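Side-chain contacts in CalG4 (Micromonospora echinospora, PDB 3IA7), which is a bacterial protein of the GT-B clan, with two Rossmann-like domains that are each built round a parallel sheet, and forms a two-chain assembly: residues Val393-Tyr396 with Leu397-Ala401; Thr203-Glu206 with Arg207-Phe210; Ser26-Arg30 with Arg31-Ile35; Val174-Pro177 with Val178-Trp182; Phe111-Ile114 with Ala115-Leu119. All coordinates share one frame; numbering follows the deposited sequence.

Contact 1 (Val393-Tyr396 with Leu397-Ala401); sequences VEAY and LGRVA
Four consecutive helical i to i+4 bonds, running from Leu397 N to Val393 O at 3.0 Å through to Val400 N to Tyr396 O at 2.9 Å, join the two segments as the last turns of helix 385-400, which Ala401 leaves. The side chain that carries the contact is Tyr396. Its CG stands anti to the backbone N (chi1 178°), and this lets the ring lie beneath Val400, one turn on. The CG2 methyl of Val400 sits over the middle of one ring face, 4.0 Å from the centroid and only 6° off the normal, a CH-pi contact, while Val400 CG1 meets the rim at Tyr396 CE1. Arg399, bent at chi3, folds back along the helix, so that one face of its guanidinium covers Ala395 O and Tyr396 CA, and NH2 comes to the edge of the tyrosine ring, 3.7 Å from Tyr396 CD1. With the two planes 60° apart, this is an edge approach and not a stack. Further out, Tyr396 OH hydrogen-bonds Ala127 O and its side chain touches Leu188, Val393 and Leu397 pack on Leu105 of strand 105-109, and Val400 rests on Pro126. The C-terminal helix thus lies against the N-terminal sheet, as is common in GT-B proteins.

Contact 2 (Thr203-Glu206 with Arg207-Phe210); sequences TFDE and RFAF
Phe204 and Phe208 form a T-shaped pair, with centroids 4.8 Å apart and planes at 81°: the edge of Phe204 points into the face of Phe208, with CD1 of Phe204 above the ring centre. Phe210 in turn directs its edge at the face of Phe204 in an offset edge-to-face arrangement, its CE2 lying 3.8 Å from Phe204 CB, so that three rings make an aromatic cluster. The charged contact is a side-on salt bridge. Arg207 NE gives a straight bond of 3.0 Å to the syn lone pair of Asp205 OD1, in the guanidinium plane, and Arg207 NH2 reaches Asp205 OD2 at 2.9 Å. OD1 also accepts Arg207 N from above the carboxylate plane, so three N-H groups of Arg207 together hold the carboxylate in its rotation. Among backbone groups, Phe208 N bonds Asp205 O at 3.0 Å, and a water donates to Phe208 O. The Arg207 N to OD1 bond closes an Asx turn and the Phe208 N bond a type I beta turn; both begin at Asp205 and lead into edge strand 208-210 of the N-terminal Rossmann-like sheet, beside strand 189-191.

Contact 3 (Ser26-Arg30 with Arg31-Ile35); sequences SELAR and RGHRI
Leu28, Ala29 and Ile35 make the close-packed side of this contact, where helix 15-30 turns into strand 34-39. The CD1 end of Ile35 meets Leu28 CB at 3.7 Å, its CG1 lies more distantly by the Ala29 methyl, and the same side chain reaches Ile7 and Phe9 of strand 6-10. Leu28 CD2 touches the imidazole of His33 at CD2. Both ring nitrogens of His33 are engaged beyond the segments, ND1 by Arg5 N and NE2 by Glu394. The helix closes in a Schellman motif: Gly32, at positive phi, is the C-prime residue, His33 N returns to Leu28 O at 3.2 Å and Gly32 N to Ala29 O at 2.9 Å. This ending makes the helix-to-strand step of the beta-alpha-beta unit of strand 6-10, helix 15-30 and strand 34-39. Gly32 is exposed, whereas the partly exposed Arg30 and Arg31 gather round the buried Glu27. Arg31, extended from CG to NE, brings NE to the anti lone pair of Glu27 OE2 at 2.9 Å, and its NH2 reaches the same oxygen at 3.2 Å from above the carboxylate plane; the two flat groups stand 83° apart. Arg30 NH1 takes the other oxygen, Glu27 OE1, at 3.0 Å. The far nitrogen of Arg31, NH1, pairs with Asp391 and Glu394 of helix 385-400. Ala387 and Gly384 of the second subunit pack on Glu27 and Arg30, and a water bridges Ala29 O and His33 O.

Contact 4 (Val174-Pro177 with Val178-Trp182); sequences VDTP and VKEYW
Thr176 places its CG2 methyl against the first turn of helix 178-182, 3.6 Å from Tyr181 N. The methyl owes this position to chi1 of -54°, which puts CG2 anti to the backbone N and leaves OG1 beside that nitrogen, anti to the carbonyl carbon. From there it also rests on Glu180, 3.9 Å from CD of that residue, the two side chains crossing at about a right angle, while Thr176 CB lies at the edge of the Tyr181 ring, near its plane. Val174 adds CG1, 3.7 Å from Tyr181 CD1, at an oblique approach to the ring. Pro177 runs beside the extended Glu180, with its CD 3.5 Å from Glu180 OE1; this methylene, bonded to the ring nitrogen, may be weakly attracted to the carboxylate oxygen. Pro177 is the N-cap residue, and its carbonyl starts the helical bonding: Tyr181 N donates to Pro177 O at 2.9 Å in an almost straight bond (176°). Farther out, this short helix packs on helix 159-170, Val178 against His162 and Val166, and Tyr181 against Leu169. Arg117, from helix 113-123, makes a cation-pi contact with the Tyr181 ring, and Lys179 NZ forms a salt bridge with Asp157.

Contact 5 (Phe111-Ile114 with Ala115-Leu119); sequences FPFI and AGRLL
Ile114 and Leu118, one turn apart on helix 113-123, supply the main apolar contact: they lie side by side, pointing the same way, with Ile114 CG2 3.6 Å from Leu118 CD1. Both continue onto Leu168 of helix 159-170. A looser contact joins Pro112 CB and Ala115 CB at 4.3 Å. The aromatic and charged pair is Phe113 with Arg117. The Phe113 ring receives Arg117 CD at its edge, near the plane, 4.2 Å from Phe113 CD1. Ring and guanidinium planes are only 14° apart, yet the guanidinium is not stacked on the ring; a bend at chi3 (62°) turns it toward a salt bridge with Glu184. The Phe113 ring meets Trp182 edge-to-face. Backbone bonds run in helical order: Gly116 N to Pro112 O at 2.9 Å, Arg117 N to Phe113 O at 3.0 Å and Leu118 N to Ile114 O at 2.9 Å. Pro112, the N-cap residue and centre of an inverse gamma turn, thus opens the helix with its carbonyl, and Ala115 N is taken by Asn87 OD1. The chemistry is that of an apolar helix start whose one charged side chain reaches past the buried ring to a carboxylate.

In the fold
Four of the five contacts fall into two touching pairs. Contacts 1 and 3, with centres about 15 Å apart, meet through Glu394, whose OE1 is 2.9 Å from Arg31 NH1 and whose OE2 is 2.7 Å from His33 NE2; the C-terminal helix is thereby tied to the turn that follows helix 15-30 in the N-terminal domain. Contacts 4 and 5 lie about 13 Å apart, centre to centre, and touch where Tyr181 OH comes within 3.5 Å of Leu118 CD2. Contact 2 stands alone on the edge strand, its nearest atoms about 6 Å from contact 1. The calcium ions are bound elsewhere, at Leu42 and Glu46 and at Gln225 and His297.

Contact 1 (Val393-Tyr396 with Leu397-Ala401)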
loop_
_atom_site.group_PDB
_atom_site.type_symbol
_atom_site.label_atom_id
_atom_site.label_comp_id
_atom_site.label_asym_id
_atom_site.label_seq_id
_atom_site.Cartn_x
_atom_site.Cartn_y
_atom_site.Cartn_z
ATOM N N VAL A 393 -1.584 19.862 -6.006
ATOM C CA VAL A 393 -0.517 20.654 -5.397
ATOM C C VAL A 393 0.317 21.329 -6.481
ATOM O O VAL A 393 0.644 22.539 -6.374
ATOM C CB VAL A 393 0.390 19.798 -4.514
ATOM C CG1 VAL A 393 1.631 20.611 -4.108
ATOM C CG2 VAL A 393 -0.391 19.211 -3.258
ATOM N N GLU A 394 0.706 20.571 -7.518
ATOM C CA GLU A 394 1.500 21.188 -8.596
ATOM C C GLU A 394 0.766 22.315 -9.347
ATOM O O GLU A 394 1.372 23.342 -9.666
ATOM C CB GLU A 394 2.045 20.149 -9.588
ATOM C CG GLU A 394 3.073 19.190 -8.951
ATOM C CD GLU A 394 3.704 18.312 -9.983
ATOM O OE1 GLU A 394 2.950 17.765 -10.822
ATOM O OE2 GLU A 394 4.954 18.191 -9.952
ATOM N N ALA A 395 -0.533 22.123 -9.594
ATOM C CA ALA A 395 -1.381 23.148 -10.212
ATOM C C ALA A 395 -1.510 24.417 -9.339
ATOM O O ALA A 395 -1.485 25.524 -9.858
ATOM C CB ALA A 395 -2.792 22.586 -10.550
ATOM N N TYR A 396 -1.652 24.238 -8.023
ATOM C CA TYR A 396 -1.754 25.339 -7.066
ATOM C C TYR A 396 -0.477 26.147 -7.133
ATOM O O TYR A 396 -0.509 27.375 -7.262
ATOM C CB TYR A 396 -2.012 24.751 -5.663
ATOM C CG TYR A 396 -2.105 25.706 -4.484
ATOM C CD1 TYR A 396 -3.089 26.718 -4.415
ATOM C CD2 TYR A 396 -1.210 25.591 -3.442
ATOM C CE1 TYR A 396 -3.172 27.558 -3.325
ATOM C CE2 TYR A 396 -1.285 26.422 -2.343
ATOM C CZ TYR A 396 -2.264 27.396 -2.281
ATOM O OH TYR A 396 -2.364 28.167 -1.144
ATOM N N LEU A 397 0.658 25.462 -7.123
ATOM C CA LEU A 397 1.959 26.141 -7.297
ATOM C C LEU A 397 2.058 26.931 -8.591
ATOM O O LEU A 397 2.511 28.067 -8.579
ATOM C CB LEU A 397 3.098 25.144 -7.206
ATOM C CG LEU A 397 3.471 24.634 -5.817
ATOM C CD1 LEU A 397 4.593 23.603 -5.995
ATOM C CD2 LEU A 397 3.965 25.764 -4.923
ATOM N N GLY A 398 1.598 26.334 -9.690
ATOM C CA GLY A 398 1.510 26.997 -10.978
ATOM C C GLY A 398 0.739 28.294 -10.882
ATOM O O GLY A 398 1.120 29.270 -11.519
ATOM N N ARG A 399 -0.355 28.318 -10.111
ATOM C CA ARG A 399 -1.153 29.539 -9.976
ATOM C C ARG A 399 -0.510 30.570 -9.056
ATOM O O ARG A 399 -0.424 31.750 -9.402
ATOM C CB ARG A 399 -2.576 29.273 -9.472
ATOM C CG ARG A 399 -3.405 28.300 -10.295
ATOM C CD ARG A 399 -4.828 28.140 -9.735
ATOM N NE ARG A 399 -4.939 27.387 -8.468
ATOM C CZ ARG A 399 -5.174 26.082 -8.381
ATOM N NH1 ARG A 399 -5.302 25.358 -9.491
ATOM N NH2 ARG A 399 -5.286 25.496 -7.187
ATOM N N VAL A 400 -0.094 30.132 -7.868
ATOM C CA VAL A 400 0.227 31.080 -6.798
ATOM C C VAL A 400 1.719 31.321 -6.580
ATOM O O VAL A 400 2.096 32.281 -5.921
ATOM C CB VAL A 400 -0.438 30.676 -5.451
ATOM C CG1 VAL A 400 -1.955 30.580 -5.609
ATOM C CG2 VAL A 400 0.170 29.371 -4.890
ATOM N N ALA A 401 2.560 30.431 -7.092
ATOM C CA ALA A 401 3.991 30.622 -6.981
ATOM C C ALA A 401 4.689 29.826 -8.080
ATOM O O ALA A 401 5.335 28.815 -7.778
ATOM C CB ALA A 401 4.466 30.165 -5.593
#

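Contact 2 (Thr203-Glu206 with Arg207-Phe210)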
loop_
_atom_site.group_PDB
_atom_site.type_symbol
_atom_site.label_atom_id
_atom_site.label_comp_id
_atom_site.label_asym_id
_atom_site.label_seq_id
_atom_site.Cartn_x
_atom_site.Cartn_y
_atom_site.Cartn_z
ATOM N N THR A 203 -21.300 22.235 -0.242
ATOM C CA THR A 203 -20.985 23.593 0.161
ATOM C C THR A 203 -19.480 23.871 0.042
ATOM O O THR A 203 -19.041 24.996 0.245
ATOM C CB THR A 203 -21.439 23.865 1.632
ATOM O OG1 THR A 203 -20.592 23.110 2.530
ATOM C CG2 THR A 203 -22.886 23.484 1.807
ATOM N N PHE A 204 -18.694 22.850 -0.290
ATOM C CA PHE A 204 -17.229 22.999 -0.328
ATOM C C PHE A 204 -16.777 23.417 -1.711
ATOM O O PHE A 204 -17.011 22.684 -2.687
ATOM C CB PHE A 204 -16.488 21.705 0.189
ATOM C CG PHE A 204 -16.574 21.544 1.680
ATOM C CD1 PHE A 204 -15.561 22.084 2.526
ATOM C CD2 PHE A 204 -17.699 20.949 2.242
ATOM C CE1 PHE A 204 -15.688 22.011 3.919
ATOM C CE2 PHE A 204 -17.859 20.847 3.613
ATOM C CZ PHE A 204 -16.822 21.376 4.484
ATOM N N ASP A 205 -16.142 24.588 -1.802
ATOM C CA ASP A 205 -15.745 25.104 -3.099
ATOM C C ASP A 205 -14.486 24.447 -3.674
ATOM O O ASP A 205 -13.930 23.530 -3.073
ATOM C CB ASP A 205 -15.687 26.650 -3.136
ATOM C CG ASP A 205 -14.617 27.233 -2.249
ATOM O OD1 ASP A 205 -13.608 26.560 -1.929
ATOM O OD2 ASP A 205 -14.777 28.406 -1.838
ATOM N N GLU A 206 -13.997 24.984 -4.794
ATOM C CA GLU A 206 -12.901 24.348 -5.511
ATOM C C GLU A 206 -11.565 24.374 -4.744
ATOM O O GLU A 206 -10.668 23.656 -5.146
ATOM C CB GLU A 206 -12.709 24.946 -6.924
ATOM C CG GLU A 206 -12.455 26.436 -6.899
ATOM C CD GLU A 206 -13.735 27.216 -6.554
ATOM O OE1 GLU A 206 -14.856 26.664 -6.745
ATOM O OE2 GLU A 206 -13.618 28.350 -6.042
ATOM N N ARG A 207 -11.454 25.152 -3.663
ATOM C CA ARG A 207 -10.280 25.083 -2.753
ATOM C C ARG A 207 -10.176 23.766 -1.971
ATOM O O ARG A 207 -9.188 23.519 -1.278
ATOM C CB ARG A 207 -10.284 26.242 -1.783
ATOM C CG ARG A 207 -10.130 27.659 -2.429
ATOM C CD ARG A 207 -10.321 28.662 -1.321
ATOM N NE ARG A 207 -11.701 28.648 -0.813
ATOM C CZ ARG A 207 -12.163 29.496 0.103
ATOM N NH1 ARG A 207 -11.347 30.392 0.620
ATOM N NH2 ARG A 207 -13.425 29.439 0.516
ATOM N N PHE A 208 -11.193 22.921 -2.030
ATOM C CA PHE A 208 -11.145 21.626 -1.320
ATOM C C PHE A 208 -11.067 20.504 -2.359
ATOM O O PHE A 208 -11.961 20.392 -3.206
ATOM C CB PHE A 208 -12.369 21.439 -0.423
ATOM C CG PHE A 208 -12.450 22.450 0.701
ATOM C CD1 PHE A 208 -11.952 22.132 1.968
ATOM C CD2 PHE A 208 -12.942 23.730 0.469
ATOM C CE1 PHE A 208 -12.011 23.064 3.028
ATOM C CE2 PHE A 208 -12.966 24.700 1.494
ATOM C CZ PHE A 208 -12.519 24.350 2.794
ATOM N N ALA A 209 -10.000 19.716 -2.323
ATOM C CA ALA A 209 -9.936 18.518 -3.172
ATOM C C ALA A 209 -10.184 17.222 -2.346
ATOM O O ALA A 209 -9.406 16.870 -1.441
ATOM C CB ALA A 209 -8.592 18.448 -3.913
ATOM N N PHE A 210 -11.267 16.522 -2.657
ATOM C CA PHE A 210 -11.590 15.242 -1.905
ATOM C C PHE A 210 -10.933 14.066 -2.646
ATOM O O PHE A 210 -11.499 13.507 -3.614
ATOM C CB PHE A 210 -13.113 15.072 -1.723
ATOM C CG PHE A 210 -13.722 16.179 -0.881
ATOM C CD1 PHE A 210 -13.796 16.030 0.520
ATOM C CD2 PHE A 210 -14.102 17.384 -1.470
ATOM C CE1 PHE A 210 -14.321 17.082 1.331
ATOM C CE2 PHE A 210 -14.631 18.475 -0.687
ATOM C CZ PHE A 210 -14.713 18.311 0.727
HETATM O O HOH W 1 -14.726 20.671 -3.288
HETATM O O HOH W 2 -11.240 20.502 -6.096
#

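Contact 3 (Ser26-Arg30 with Arg31-Ile35)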
loop_
_atom_site.group_PDB
_atom_site.type_symbol
_atom_site.label_atom_id
_atom_site.label_comp_id
_atom_site.label_asym_id
_atom_site.label_seq_id
_atom_site.Cartn_x
_atom_site.Cartn_y
_atom_site.Cartn_z
ATOM N N SER A 26 5.427 10.591 -1.413
ATOM C CA SER A 26 6.095 9.759 -2.395
ATOM C C SER A 26 5.848 10.188 -3.815
ATOM O O SER A 26 6.789 10.254 -4.623
ATOM C CB SER A 26 5.642 8.299 -2.205
ATOM O OG SER A 26 6.122 7.904 -0.927
ATOM N N GLU A 27 4.592 10.540 -4.106
ATOM C CA GLU A 27 4.225 10.954 -5.448
ATOM C C GLU A 27 4.916 12.272 -5.830
ATOM O O GLU A 27 5.460 12.432 -6.962
ATOM C CB GLU A 27 2.691 11.067 -5.572
ATOM C CG GLU A 27 2.232 11.320 -7.087
ATOM C CD GLU A 27 2.780 10.335 -8.148
ATOM O OE1 GLU A 27 2.909 9.128 -7.899
ATOM O OE2 GLU A 27 3.097 10.798 -9.276
ATOM N N LEU A 28 4.995 13.203 -4.875
ATOM C CA LEU A 28 5.783 14.456 -5.114
ATOM C C LEU A 28 7.298 14.226 -5.315
ATOM O O LEU A 28 7.935 14.823 -6.224
ATOM C CB LEU A 28 5.574 15.450 -3.959
ATOM C CG LEU A 28 4.116 16.027 -4.010
ATOM C CD1 LEU A 28 3.866 16.839 -2.718
ATOM C CD2 LEU A 28 3.848 16.942 -5.313
ATOM N N ALA A 29 7.865 13.388 -4.458
ATOM C CA ALA A 29 9.263 12.965 -4.586
ATOM C C ALA A 29 9.502 12.295 -5.955
ATOM O O ALA A 29 10.549 12.523 -6.594
ATOM C CB ALA A 29 9.646 12.007 -3.396
ATOM N N ARG A 30 8.581 11.438 -6.406
ATOM C CA ARG A 30 8.691 10.804 -7.726
ATOM C C ARG A 30 8.785 11.830 -8.836
ATOM O O ARG A 30 9.406 11.577 -9.838
ATOM C CB ARG A 30 7.497 9.906 -8.080
ATOM C CG ARG A 30 7.479 8.657 -7.320
ATOM C CD ARG A 30 6.497 7.661 -7.889
ATOM N NE ARG A 30 6.400 6.608 -6.900
ATOM C CZ ARG A 30 5.466 6.559 -5.946
ATOM N NH1 ARG A 30 4.502 7.453 -5.912
ATOM N NH2 ARG A 30 5.466 5.572 -5.048
ATOM N N ARG A 31 8.079 12.936 -8.663
ATOM C CA ARG A 31 8.082 13.994 -9.618
ATOM C C ARG A 31 9.304 14.888 -9.528
ATOM O O ARG A 31 9.367 15.896 -10.227
ATOM C CB ARG A 31 6.776 14.791 -9.536
ATOM C CG ARG A 31 5.556 13.876 -9.753
ATOM C CD ARG A 31 4.212 14.618 -9.640
ATOM N NE ARG A 31 3.102 13.669 -9.784
ATOM C CZ ARG A 31 1.867 13.985 -10.150
ATOM N NH1 ARG A 31 1.530 15.253 -10.389
ATOM N NH2 ARG A 31 0.949 13.029 -10.207
ATOM N N GLY A 32 10.281 14.540 -8.695
ATOM C CA GLY A 32 11.539 15.324 -8.663
ATOM C C GLY A 32 11.630 16.402 -7.570
ATOM O O GLY A 32 12.677 17.036 -7.432
ATOM N N HIS A 33 10.557 16.596 -6.800
ATOM C CA HIS A 33 10.526 17.587 -5.705
ATOM C C HIS A 33 11.334 17.155 -4.491
ATOM O O HIS A 33 11.378 15.970 -4.151
ATOM C CB HIS A 33 9.085 17.951 -5.332
ATOM C CG HIS A 33 8.285 18.419 -6.512
ATOM N ND1 HIS A 33 8.684 19.486 -7.289
ATOM C CD2 HIS A 33 7.194 17.893 -7.126
ATOM C CE1 HIS A 33 7.844 19.631 -8.297
ATOM N NE2 HIS A 33 6.917 18.695 -8.204
ATOM N N ARG A 34 12.003 18.123 -3.883
ATOM C CA ARG A 34 12.745 17.938 -2.637
ATOM C C ARG A 34 11.749 18.091 -1.485
ATOM O O ARG A 34 11.134 19.176 -1.310
ATOM C CB ARG A 34 13.817 19.024 -2.513
ATOM C CG ARG A 34 14.576 18.920 -1.189
ATOM C CD ARG A 34 15.589 20.033 -1.029
ATOM N NE ARG A 34 16.137 19.976 0.328
ATOM C CZ ARG A 34 16.887 20.932 0.865
ATOM N NH1 ARG A 34 17.131 22.052 0.185
ATOM N NH2 ARG A 34 17.371 20.771 2.092
ATOM N N ILE A 35 11.546 17.009 -0.737
ATOM C CA ILE A 35 10.602 17.005 0.362
ATOM C C ILE A 35 11.312 16.963 1.708
ATOM O O ILE A 35 12.190 16.108 1.954
ATOM C CB ILE A 35 9.605 15.797 0.300
ATOM C CG1 ILE A 35 9.112 15.527 -1.138
ATOM C CG2 ILE A 35 8.462 15.985 1.388
ATOM C CD1 ILE A 35 8.283 16.755 -1.742
HETATM O O HOH W 3 12.728 13.846 -4.988
#

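Contact 4 (Val174-Pro177 with Val178-Trp182)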
loop_
_atom_site.group_PDB
_atom_site.type_symbol
_atom_site.label_atom_id
_atom_site.label_comp_id
_atom_site.label_asym_id
_atom_site.label_seq_id
_atom_site.Cartn_x
_atom_site.Cartn_y
_atom_site.Cartn_z
ATOM N N VAL A 174 0.224 38.971 12.880
ATOM C CA VAL A 174 -1.211 38.638 12.746
ATOM C C VAL A 174 -2.044 39.263 13.883
ATOM O O VAL A 174 -1.872 38.917 15.046
ATOM C CB VAL A 174 -1.419 37.101 12.688
ATOM C CG1 VAL A 174 -2.928 36.739 12.724
ATOM C CG2 VAL A 174 -0.816 36.563 11.416
ATOM N N ASP A 175 -2.930 40.206 13.559
ATOM C CA ASP A 175 -3.833 40.725 14.573
ATOM C C ASP A 175 -5.301 40.294 14.342
ATOM O O ASP A 175 -6.203 40.827 14.949
ATOM C CB ASP A 175 -3.704 42.244 14.701
ATOM C CG ASP A 175 -4.301 42.994 13.499
ATOM O OD1 ASP A 175 -4.495 42.393 12.427
ATOM O OD2 ASP A 175 -4.559 44.220 13.631
ATOM N N THR A 176 -5.518 39.339 13.447
ATOM C CA THR A 176 -6.835 38.760 13.210
ATOM C C THR A 176 -7.326 38.206 14.553
ATOM O O THR A 176 -6.554 37.550 15.250
ATOM C CB THR A 176 -6.709 37.633 12.176
ATOM O OG1 THR A 176 -6.047 38.142 11.004
ATOM C CG2 THR A 176 -8.065 36.995 11.818
ATOM N N PRO A 177 -8.589 38.501 14.945
ATOM C CA PRO A 177 -9.156 37.882 16.149
ATOM C C PRO A 177 -8.944 36.352 16.134
ATOM O O PRO A 177 -9.048 35.707 15.086
ATOM C CB PRO A 177 -10.645 38.213 16.016
ATOM C CG PRO A 177 -10.612 39.569 15.350
ATOM C CD PRO A 177 -9.590 39.360 14.283
ATOM N N VAL A 178 -8.683 35.779 17.304
ATOM C CA VAL A 178 -8.284 34.361 17.414
ATOM C C VAL A 178 -9.300 33.382 16.864
ATOM O O VAL A 178 -8.925 32.512 16.098
ATOM C CB VAL A 178 -7.945 33.975 18.890
ATOM C CG1 VAL A 178 -7.681 32.478 19.043
ATOM C CG2 VAL A 178 -6.758 34.769 19.383
ATOM N N LYS A 179 -10.585 33.532 17.225
ATOM C CA LYS A 179 -11.603 32.634 16.710
ATOM C C LYS A 179 -11.743 32.755 15.161
ATOM O O LYS A 179 -11.872 31.745 14.468
ATOM C CB LYS A 179 -12.932 32.913 17.413
ATOM C CG LYS A 179 -13.872 31.740 17.464
ATOM C CD LYS A 179 -15.168 32.176 18.240
ATOM C CE LYS A 179 -16.027 30.966 18.531
ATOM N NZ LYS A 179 -17.093 31.297 19.528
ATOM N N GLU A 180 -11.741 33.987 14.636
ATOM C CA GLU A 180 -11.746 34.228 13.190
ATOM C C GLU A 180 -10.585 33.560 12.462
ATOM O O GLU A 180 -10.759 32.867 11.485
ATOM C CB GLU A 180 -11.696 35.723 12.902
ATOM C CG GLU A 180 -11.950 36.044 11.428
ATOM C CD GLU A 180 -11.824 37.542 11.089
ATOM O OE1 GLU A 180 -11.990 38.375 12.002
ATOM O OE2 GLU A 180 -11.568 37.866 9.910
ATOM N N TYR A 181 -9.383 33.791 12.955
ATOM C CA TYR A 181 -8.175 33.148 12.435
ATOM C C TYR A 181 -8.294 31.616 12.380
ATOM O O TYR A 181 -7.960 30.992 11.351
ATOM C CB TYR A 181 -7.002 33.524 13.334
ATOM C CG TYR A 181 -5.688 32.979 12.865
ATOM C CD1 TYR A 181 -4.921 33.678 11.933
ATOM C CD2 TYR A 181 -5.219 31.736 13.334
ATOM C CE1 TYR A 181 -3.687 33.149 11.482
ATOM C CE2 TYR A 181 -3.984 31.210 12.896
ATOM C CZ TYR A 181 -3.226 31.948 11.978
ATOM O OH TYR A 181 -2.026 31.400 11.544
ATOM N N TRP A 182 -8.777 31.029 13.479
ATOM C CA TRP A 182 -8.919 29.565 13.632
ATOM C C TRP A 182 -9.753 29.023 12.493
ATOM O O TRP A 182 -9.447 27.932 11.934
ATOM C CB TRP A 182 -9.554 29.257 14.997
ATOM C CG TRP A 182 -9.369 27.829 15.479
ATOM C CD1 TRP A 182 -9.923 26.702 14.939
ATOM C CD2 TRP A 182 -8.647 27.405 16.633
ATOM N NE1 TRP A 182 -9.519 25.590 15.630
ATOM C CE2 TRP A 182 -8.761 25.978 16.695
ATOM C CE3 TRP A 182 -7.890 28.070 17.602
ATOM C CZ2 TRP A 182 -8.149 25.216 17.677
ATOM C CZ3 TRP A 182 -7.249 27.282 18.610
ATOM C CH2 TRP A 182 -7.398 25.879 18.630
#

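Contact 5 (Phe111-Ile114 with Ala115-Leu119)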
loop_
_atom_site.group_PDB
_atom_site.type_symbol
_atom_site.label_atom_id
_atom_site.label_comp_id
_atom_site.label_asym_id
_atom_site.label_seq_id
_atom_site.Cartn_x
_atom_site.Cartn_y
_atom_site.Cartn_z
ATOM N N PHE A 111 -3.991 19.217 12.221
ATOM C CA PHE A 111 -3.689 19.303 13.666
ATOM C C PHE A 111 -2.630 20.421 13.957
ATOM O O PHE A 111 -2.881 21.328 14.774
ATOM C CB PHE A 111 -3.264 17.939 14.195
ATOM C CG PHE A 111 -2.878 17.935 15.682
ATOM C CD1 PHE A 111 -3.660 17.248 16.607
ATOM C CD2 PHE A 111 -1.735 18.589 16.121
ATOM C CE1 PHE A 111 -3.299 17.260 17.999
ATOM C CE2 PHE A 111 -1.373 18.612 17.504
ATOM C CZ PHE A 111 -2.153 17.928 18.410
ATOM N N PRO A 112 -1.469 20.391 13.296
ATOM C CA PRO A 112 -0.577 21.567 13.403
ATOM C C PRO A 112 -0.893 22.757 12.472
ATOM O O PRO A 112 0.036 23.351 11.901
ATOM C CB PRO A 112 0.812 20.957 13.051
ATOM C CG PRO A 112 0.446 19.932 11.953
ATOM C CD PRO A 112 -0.825 19.296 12.528
ATOM N N PHE A 113 -2.164 23.176 12.372
ATOM C CA PHE A 113 -2.452 24.212 11.392
ATOM C C PHE A 113 -1.877 25.556 11.854
ATOM O O PHE A 113 -1.567 26.365 11.007
ATOM C CB PHE A 113 -3.937 24.362 11.105
ATOM C CG PHE A 113 -4.705 25.107 12.185
ATOM C CD1 PHE A 113 -4.988 26.468 12.022
ATOM C CD2 PHE A 113 -5.178 24.457 13.317
ATOM C CE1 PHE A 113 -5.702 27.235 13.000
ATOM C CE2 PHE A 113 -5.947 25.202 14.300
ATOM C CZ PHE A 113 -6.209 26.587 14.109
ATOM N N ILE A 114 -1.777 25.787 13.178
ATOM C CA ILE A 114 -1.194 27.028 13.645
ATOM C C ILE A 114 0.280 27.117 13.207
ATOM O O ILE A 114 0.720 28.098 12.607
ATOM C CB ILE A 114 -1.345 27.217 15.173
ATOM C CG1 ILE A 114 -2.852 27.240 15.529
ATOM C CG2 ILE A 114 -0.625 28.493 15.612
ATOM C CD1 ILE A 114 -3.151 27.002 16.977
ATOM N N ALA A 115 1.017 26.060 13.446
ATOM C CA ALA A 115 2.423 25.999 12.972
ATOM C C ALA A 115 2.491 26.190 11.481
ATOM O O ALA A 115 3.301 26.945 10.974
ATOM C CB ALA A 115 3.034 24.617 13.346
ATOM N N GLY A 116 1.624 25.511 10.743
ATOM C CA GLY A 116 1.768 25.571 9.295
ATOM C C GLY A 116 1.525 26.945 8.740
ATOM O O GLY A 116 2.265 27.432 7.893
ATOM N N ARG A 117 0.447 27.561 9.210
ATOM C CA ARG A 117 0.061 28.884 8.724
ATOM C C ARG A 117 1.046 29.984 9.199
ATOM O O ARG A 117 1.325 30.918 8.460
ATOM C CB ARG A 117 -1.367 29.209 9.155
ATOM C CG ARG A 117 -2.402 28.278 8.510
ATOM C CD ARG A 117 -3.801 28.796 8.787
ATOM N NE ARG A 117 -3.962 30.120 8.190
ATOM C CZ ARG A 117 -4.808 31.040 8.630
ATOM N NH1 ARG A 117 -5.629 30.775 9.633
ATOM N NH2 ARG A 117 -4.835 32.221 8.044
ATOM N N LEU A 118 1.581 29.845 10.410
ATOM C CA LEU A 118 2.601 30.813 10.886
ATOM C C LEU A 118 3.953 30.711 10.103
ATOM O O LEU A 118 4.580 31.711 9.820
ATOM C CB LEU A 118 2.774 30.720 12.417
ATOM C CG LEU A 118 1.472 31.140 13.204
ATOM C CD1 LEU A 118 1.797 31.021 14.724
ATOM C CD2 LEU A 118 1.014 32.589 12.837
ATOM N N LEU A 119 4.373 29.493 9.770
ATOM C CA LEU A 119 5.575 29.241 8.946
ATOM C C LEU A 119 5.384 29.905 7.618
ATOM O O LEU A 119 6.267 30.648 7.138
ATOM C CB LEU A 119 5.770 27.722 8.762
ATOM C CG LEU A 119 6.373 26.957 9.953
ATOM C CD1 LEU A 119 6.416 25.457 9.551
ATOM C CD2 LEU A 119 7.808 27.437 10.301
#